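Local coordinates for bifunctional protein FolD (Thermus thermophilus, PDB 6V6Y), which probably oxidises 5,10-methylenetetrahydrofolate to the methenyl form with NADP(+) and then hydrolyses that product to 10-formyltetrahydrofolate, at residues S7-A12 and V257-V262; A221-V226 and F248-V253. All coordinates share one frame; numbering follows the deposited sequence.

Interaction 1 of 2, residues S7-A12 and V257-V262. With NAP (NADP nicotinamide-adenine-dinucleotide phosphate), chain B.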
# COMPACT_ATOMS: atom_id res chain seq x y z
N SER A 7 -20.88 -5.63 18.42
CA SER A 7 -20.37 -6.94 18.78
C SER A 7 -19.75 -7.62 17.56
O SER A 7 -20.35 -7.65 16.48
CB SER A 7 -21.48 -7.81 19.35
OG SER A 7 -21.04 -9.15 19.47
N GLY A 8 -18.55 -8.17 17.74
CA GLY A 8 -17.94 -8.93 16.66
C GLY A 8 -18.54 -10.31 16.47
O GLY A 8 -18.55 -10.83 15.34
N HIS A 9 -19.07 -10.92 17.55
CA HIS A 9 -19.63 -12.27 17.45
C HIS A 9 -20.83 -12.30 16.51
O HIS A 9 -20.93 -13.20 15.66
CB HIS A 9 -20.00 -12.79 18.85
CG HIS A 9 -18.80 -13.10 19.70
ND1 HIS A 9 -18.49 -12.39 20.85
CD2 HIS A 9 -17.79 -13.99 19.53
CE1 HIS A 9 -17.37 -12.87 21.37
NE2 HIS A 9 -16.92 -13.84 20.59
N GLU A 10 -21.71 -11.30 16.58
CA GLU A 10 -22.85 -11.26 15.68
C GLU A 10 -22.40 -11.11 14.24
O GLU A 10 -22.94 -11.77 13.34
CB GLU A 10 -23.81 -10.13 16.08
CG GLU A 10 -24.50 -10.35 17.44
CD GLU A 10 -24.91 -11.80 17.66
OE1 GLU A 10 -25.85 -12.26 16.96
OE2 GLU A 10 -24.28 -12.48 18.51
N ALA A 11 -21.42 -10.25 13.98
CA ALA A 11 -20.91 -10.10 12.62
C ALA A 11 -20.13 -11.34 12.19
O ALA A 11 -20.22 -11.76 11.03
CB ALA A 11 -20.04 -8.85 12.50
N ALA A 12 -19.36 -11.94 13.10
CA ALA A 12 -18.61 -13.14 12.74
C ALA A 12 -19.54 -14.28 12.36
O ALA A 12 -19.24 -15.07 11.46
CB ALA A 12 -17.70 -13.56 13.89
N VAL A 257 -13.37 -6.58 17.56
CA VAL A 257 -12.58 -6.92 16.39
C VAL A 257 -12.12 -8.37 16.43
O VAL A 257 -12.12 -9.07 15.41
CB VAL A 257 -11.39 -5.95 16.28
CG1 VAL A 257 -10.40 -6.45 15.22
CG2 VAL A 257 -11.89 -4.53 16.01
N GLY A 258 -11.71 -8.84 17.60
CA GLY A 258 -11.10 -10.14 17.76
C GLY A 258 -11.86 -11.27 17.09
O GLY A 258 -11.28 -12.07 16.34
N PRO A 259 -13.17 -11.39 17.35
CA PRO A 259 -13.95 -12.42 16.65
C PRO A 259 -13.92 -12.26 15.14
O PRO A 259 -13.93 -13.26 14.42
CB PRO A 259 -15.37 -12.24 17.22
CG PRO A 259 -15.16 -11.67 18.56
CD PRO A 259 -13.92 -10.81 18.48
N MET A 260 -13.89 -11.02 14.64
CA MET A 260 -13.87 -10.84 13.19
C MET A 260 -12.53 -11.26 12.60
O MET A 260 -12.49 -11.78 11.48
CB MET A 260 -14.19 -9.39 12.83
CG MET A 260 -15.60 -9.01 13.18
SD MET A 260 -16.82 -10.03 12.37
CE MET A 260 -16.45 -9.73 10.67
N THR A 261 -11.43 -11.06 13.33
CA THR A 261 -10.14 -11.53 12.84
C THR A 261 -10.15 -13.04 12.63
O THR A 261 -9.60 -13.54 11.64
CB THR A 261 -9.02 -11.15 13.81
OG1 THR A 261 -8.98 -9.72 13.98
CG2 THR A 261 -7.65 -11.65 13.26
N VAL A 262 -10.75 -13.79 13.55
CA VAL A 262 -10.78 -15.24 13.40
C VAL A 262 -11.66 -15.63 12.21
O VAL A 262 -11.27 -16.46 11.38
CB VAL A 262 -11.27 -15.92 14.70
CG1 VAL A 262 -11.30 -17.44 14.52
CG2 VAL A 262 -10.38 -15.53 15.89
PA NAP B . 2.51 -2.36 16.04
O1A NAP B . 3.00 -3.20 17.16
O2A NAP B . 3.38 -2.50 14.84
O5B NAP B . 2.43 -0.82 16.51
C5B NAP B . 1.20 -0.13 16.39
C4B NAP B . 1.41 1.27 15.84
O4B NAP B . 0.77 2.21 16.68
C3B NAP B . 2.87 1.67 15.75
O3B NAP B . 3.30 1.55 14.42
C2B NAP B . 2.94 3.11 16.25
O2B NAP B . 3.28 4.02 15.23
C1B NAP B . 1.53 3.40 16.75
N9A NAP B . 1.57 3.92 18.14
C8A NAP B . 2.01 3.24 19.24
N7A NAP B . 1.90 4.05 20.32
C5A NAP B . 1.39 5.24 19.92
C6A NAP B . 1.07 6.40 20.61
N6A NAP B . 1.27 6.48 21.92
N1A NAP B . 0.56 7.48 19.92
C2A NAP B . 0.35 7.39 18.56
N3A NAP B . 0.67 6.23 17.88
C4A NAP B . 1.18 5.17 18.55
O3 NAP B . 0.98 -2.72 15.70
PN NAP B . 0.15 -4.09 15.80
O1N NAP B . 1.07 -5.22 15.49
O2N NAP B . -1.11 -3.93 15.04
O5D NAP B . -0.20 -4.14 17.37
C5D NAP B . -1.01 -3.14 17.93
C4D NAP B . -2.04 -3.75 18.88
O4D NAP B . -3.09 -4.37 18.15
C3D NAP B . -1.40 -4.81 19.76
O3D NAP B . -1.62 -4.51 21.11
C2D NAP B . -2.11 -6.10 19.40
O2D NAP B . -2.43 -6.82 20.57
C1D NAP B . -3.38 -5.64 18.70
N1N NAP B . -3.78 -6.60 17.66
C2N NAP B . -5.00 -7.20 17.75
C3N NAP B . -5.41 -8.11 16.79
C7N NAP B . -6.80 -8.68 16.84
O7N NAP B . -7.16 -9.68 15.92
N7N NAP B . -7.65 -8.21 17.74
C4N NAP B . -4.57 -8.42 15.73
C5N NAP B . -3.32 -7.80 15.65
C6N NAP B . -2.94 -6.89 16.63
P2B NAP B . 4.79 4.14 14.67
O1X NAP B . 5.05 3.02 13.69
O2X NAP B . 4.93 5.47 13.96
O3X NAP B . 5.77 4.06 15.82
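Gly8 lies in the first turn of helix 8-24 directly against Pro259 and Met260 of helix 257-276, the two short helical segments running nearly parallel (24°) with their axes 7.7 Å apart. Having no side chain, Gly8 lets the proline ring come close: Gly8 C is 3.8 Å from Pro259 CB. This turn is preceded by Ser7 as N-cap, whose OG accepts a weak bond from His9 N. The backbone of His9 turns its CB away from the other helix, but with CG anti to the carbonyl carbon (chi1 -71°) the imidazole reaches back over the proline. Pro259 CG sits 3.6 Å from the centroid of the His9 ring, over one face and displaced toward the NE2 and CD2 side, a CH-pi contact. Ala11 and Ala12 receive the thioether of Met260, whose chain is folded at chi2 and chi3. Its SD lies 3.4 Å from Ala11 CB and 3.3 Å from Ala12 N, while Ala12 CB also packs on Pro259 CB. Arg144 and Leu145 of helix 137-148 touch the same methionine. No hydrogen bond joins the two segments. Next to Met260 in the sequence, Thr261 OG1 donates to the carboxamide oxygen O7N of NADP at 2.7 Å. The contact thus brings the first helix of the chain against its last, which lies between helix 8-24 and the nicotinamide end of the cofactor pocket.

Interaction 2 of 2, residues A221-V226 and F248-V253. With NAP (NADP nicotinamide-adenine-dinucleotide phosphate), chain B.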
# COMPACT_ATOMS: atom_id res chain seq x y z
N ALA A 221 -19.09 9.61 16.34
CA ALA A 221 -18.15 8.83 15.55
C ALA A 221 -18.40 7.34 15.75
O ALA A 221 -18.91 6.90 16.79
CB ALA A 221 -16.71 9.16 15.94
N ILE A 222 -18.06 6.56 14.72
CA ILE A 222 -17.99 5.10 14.82
C ILE A 222 -16.55 4.75 15.19
O ILE A 222 -15.63 5.04 14.43
CB ILE A 222 -18.39 4.43 13.50
CG1 ILE A 222 -19.70 5.02 12.97
CG2 ILE A 222 -18.43 2.90 13.63
CD1 ILE A 222 -20.93 4.36 13.48
N VAL A 223 -16.36 4.12 16.35
CA VAL A 223 -15.02 3.85 16.88
C VAL A 223 -14.79 2.35 16.89
O VAL A 223 -15.55 1.59 17.51
CB VAL A 223 -14.85 4.46 18.28
CG1 VAL A 223 -13.47 4.12 18.84
CG2 VAL A 223 -15.06 5.98 18.23
N VAL A 224 -13.71 1.92 16.22
CA VAL A 224 -13.31 0.51 16.11
C VAL A 224 -11.99 0.34 16.86
O VAL A 224 -11.00 0.98 16.51
CB VAL A 224 -13.19 0.08 14.65
CG1 VAL A 224 -12.70 -1.34 14.54
CG2 VAL A 224 -14.54 0.26 13.94
N ASP A 225 -11.98 -0.52 17.87
CA ASP A 225 -10.86 -0.66 18.80
C ASP A 225 -10.16 -1.99 18.56
O ASP A 225 -10.63 -3.04 19.00
CB ASP A 225 -11.36 -0.55 20.23
CG ASP A 225 -10.24 -0.47 21.25
OD1 ASP A 225 -9.06 -0.67 20.91
OD2 ASP A 225 -10.57 -0.21 22.43
N VAL A 226 -9.00 -1.94 17.89
CA VAL A 226 -8.26 -3.16 17.56
C VAL A 226 -7.32 -3.59 18.69
O VAL A 226 -6.83 -4.73 18.67
CB VAL A 226 -7.48 -2.95 16.24
CG1 VAL A 226 -6.85 -4.25 15.74
CG2 VAL A 226 -8.40 -2.37 15.16
N PHE A 248 -21.18 7.30 18.50
CA PHE A 248 -22.45 6.68 18.14
C PHE A 248 -22.39 5.16 18.31
O PHE A 248 -23.41 4.52 18.62
CB PHE A 248 -22.80 7.06 16.70
CG PHE A 248 -23.99 6.30 16.13
CD1 PHE A 248 -23.79 5.15 15.36
CD2 PHE A 248 -25.29 6.75 16.35
CE1 PHE A 248 -24.87 4.46 14.83
CE2 PHE A 248 -26.38 6.06 15.82
CZ PHE A 248 -26.17 4.91 15.05
N ALA A 249 -21.22 4.57 18.13
CA ALA A 249 -21.06 3.14 18.25
C ALA A 249 -19.59 2.85 18.51
O ALA A 249 -18.71 3.53 17.97
CB ALA A 249 -21.55 2.41 16.99
N LEU A 250 -19.34 1.83 19.32
CA LEU A 250 -18.01 1.53 19.80
C LEU A 250 -17.83 0.02 19.89
O LEU A 250 -18.70 -0.69 20.41
CB LEU A 250 -17.78 2.18 21.16
CG LEU A 250 -16.62 1.62 21.96
CD1 LEU A 250 -15.28 2.06 21.36
CD2 LEU A 250 -16.75 2.09 23.39
N THR A 251 -16.71 -0.47 19.37
CA THR A 251 -16.32 -1.88 19.44
C THR A 251 -15.88 -2.26 20.85
O THR A 251 -14.95 -1.65 21.39
CB THR A 251 -15.17 -2.14 18.43
OG1 THR A 251 -15.74 -2.31 17.13
CG2 THR A 251 -14.31 -3.37 18.79
N PRO A 252 -16.53 -3.24 21.49
CA PRO A 252 -16.07 -3.68 22.81
C PRO A 252 -14.77 -4.46 22.70
O PRO A 252 -14.42 -4.97 21.65
CB PRO A 252 -17.21 -4.59 23.29
CG PRO A 252 -17.74 -5.17 22.00
CD PRO A 252 -17.72 -4.00 21.05
N VAL A 253 -14.05 -4.52 23.82
CA VAL A 253 -12.89 -5.39 23.96
C VAL A 253 -13.09 -6.16 25.27
O VAL A 253 -13.23 -5.54 26.33
CB VAL A 253 -11.56 -4.61 23.99
CG1 VAL A 253 -10.40 -5.55 24.17
CG2 VAL A 253 -11.38 -3.80 22.70
PA NAP B . 2.51 -2.36 16.04
O1A NAP B . 3.00 -3.20 17.16
O2A NAP B . 3.38 -2.50 14.84
O5B NAP B . 2.43 -0.82 16.51
C5B NAP B . 1.20 -0.13 16.39
C4B NAP B . 1.41 1.27 15.84
O4B NAP B . 0.77 2.21 16.68
C3B NAP B . 2.87 1.67 15.75
O3B NAP B . 3.30 1.55 14.42
C2B NAP B . 2.94 3.11 16.25
O2B NAP B . 3.28 4.02 15.23
C1B NAP B . 1.53 3.40 16.75
N9A NAP B . 1.57 3.92 18.14
C8A NAP B . 2.01 3.24 19.24
N7A NAP B . 1.90 4.05 20.32
C5A NAP B . 1.39 5.24 19.92
C6A NAP B . 1.07 6.40 20.61
N6A NAP B . 1.27 6.48 21.92
N1A NAP B . 0.56 7.48 19.92
C2A NAP B . 0.35 7.39 18.56
N3A NAP B . 0.67 6.23 17.88
C4A NAP B . 1.18 5.17 18.55
O3 NAP B . 0.98 -2.72 15.70
PN NAP B . 0.15 -4.09 15.80
O1N NAP B . 1.07 -5.22 15.49
O2N NAP B . -1.11 -3.93 15.04
O5D NAP B . -0.20 -4.14 17.37
C5D NAP B . -1.01 -3.14 17.93
C4D NAP B . -2.04 -3.75 18.88
O4D NAP B . -3.09 -4.37 18.15
C3D NAP B . -1.40 -4.81 19.76
O3D NAP B . -1.62 -4.51 21.11
C2D NAP B . -2.11 -6.10 19.40
O2D NAP B . -2.43 -6.82 20.57
C1D NAP B . -3.38 -5.64 18.70
N1N NAP B . -3.78 -6.60 17.66
C2N NAP B . -5.00 -7.20 17.75
C3N NAP B . -5.41 -8.11 16.79
C7N NAP B . -6.80 -8.68 16.84
O7N NAP B . -7.16 -9.68 15.92
N7N NAP B . -7.65 -8.21 17.74
C4N NAP B . -4.57 -8.42 15.73
C5N NAP B . -3.32 -7.80 15.65
C6N NAP B . -2.94 -6.89 16.63
P2B NAP B . 4.79 4.14 14.67
O1X NAP B . 5.05 3.02 13.69
O2X NAP B . 4.93 5.47 13.96
O3X NAP B . 5.77 4.06 15.82
O HOH W 1 -13.23 -0.34 23.22
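Phe248 N donates to Ala221 O at 2.9 Å, a bent bond (134° at the hydrogen) that begins the pairing of two parallel strands. The phenyl ring, with CG anti to the backbone N (chi1 171°), runs alongside Ile222 and meets its CD1 at the ring edge, Phe248 CD1 to Ile222 CD1 being 3.5 Å. The same methyl reaches Ala249 CB, on the same face of the sheet. Ala249 O then accepts from Val223 N in a nearly straight bond (171°). Leu250 makes no backbone hydrogen bond to the other strand, but its CD1 packs 3.7 Å from Val223 CG1 on the opposite face. Thr251 N continues the ladder to Val223 O (3.0 Å), and its CB and CG2 lie against the backbone of Asp225. Thr251 OG1 is buried here without a polar partner. A water donates 2.8 Å bonds to both Thr251 O and Asp225 OD2, bridging the two segments beyond the last strand bond. Val253 CG2 comes across the same carboxylate, 3.7 Å from Asp225 OD2. That carboxylate is also gripped by backbone amides: OD1 takes Asp238 N and Gly227 N, OD2 takes Val239 N. In the six-stranded parallel sheet, strand 222-225 has 249-250 on one side and 201-204 on the other, while Ile222 and Val224 pack on helix 137-148.

The two contacts have centres 12 Å apart and meet at Val257, the first residue of segment 257-262: its CG2 packs on Val224 CG1 and on Asp225 O, and its backbone N on Thr251 CG2. Along the chain, both strands of interaction 2 fall between the two helices of interaction 1, and helix 257-276 is the next helix or strand after strand 249-250. On the other edge of strand 249-250 lies strand 4-5, which precedes helix 8-24, so the N-terminus of the chain is built into the Rossmann-type sheet before that helix begins. Thr261 of helix 257-276 and Val226, just past strand 222-225, both reach the nicotinamide end of NADP.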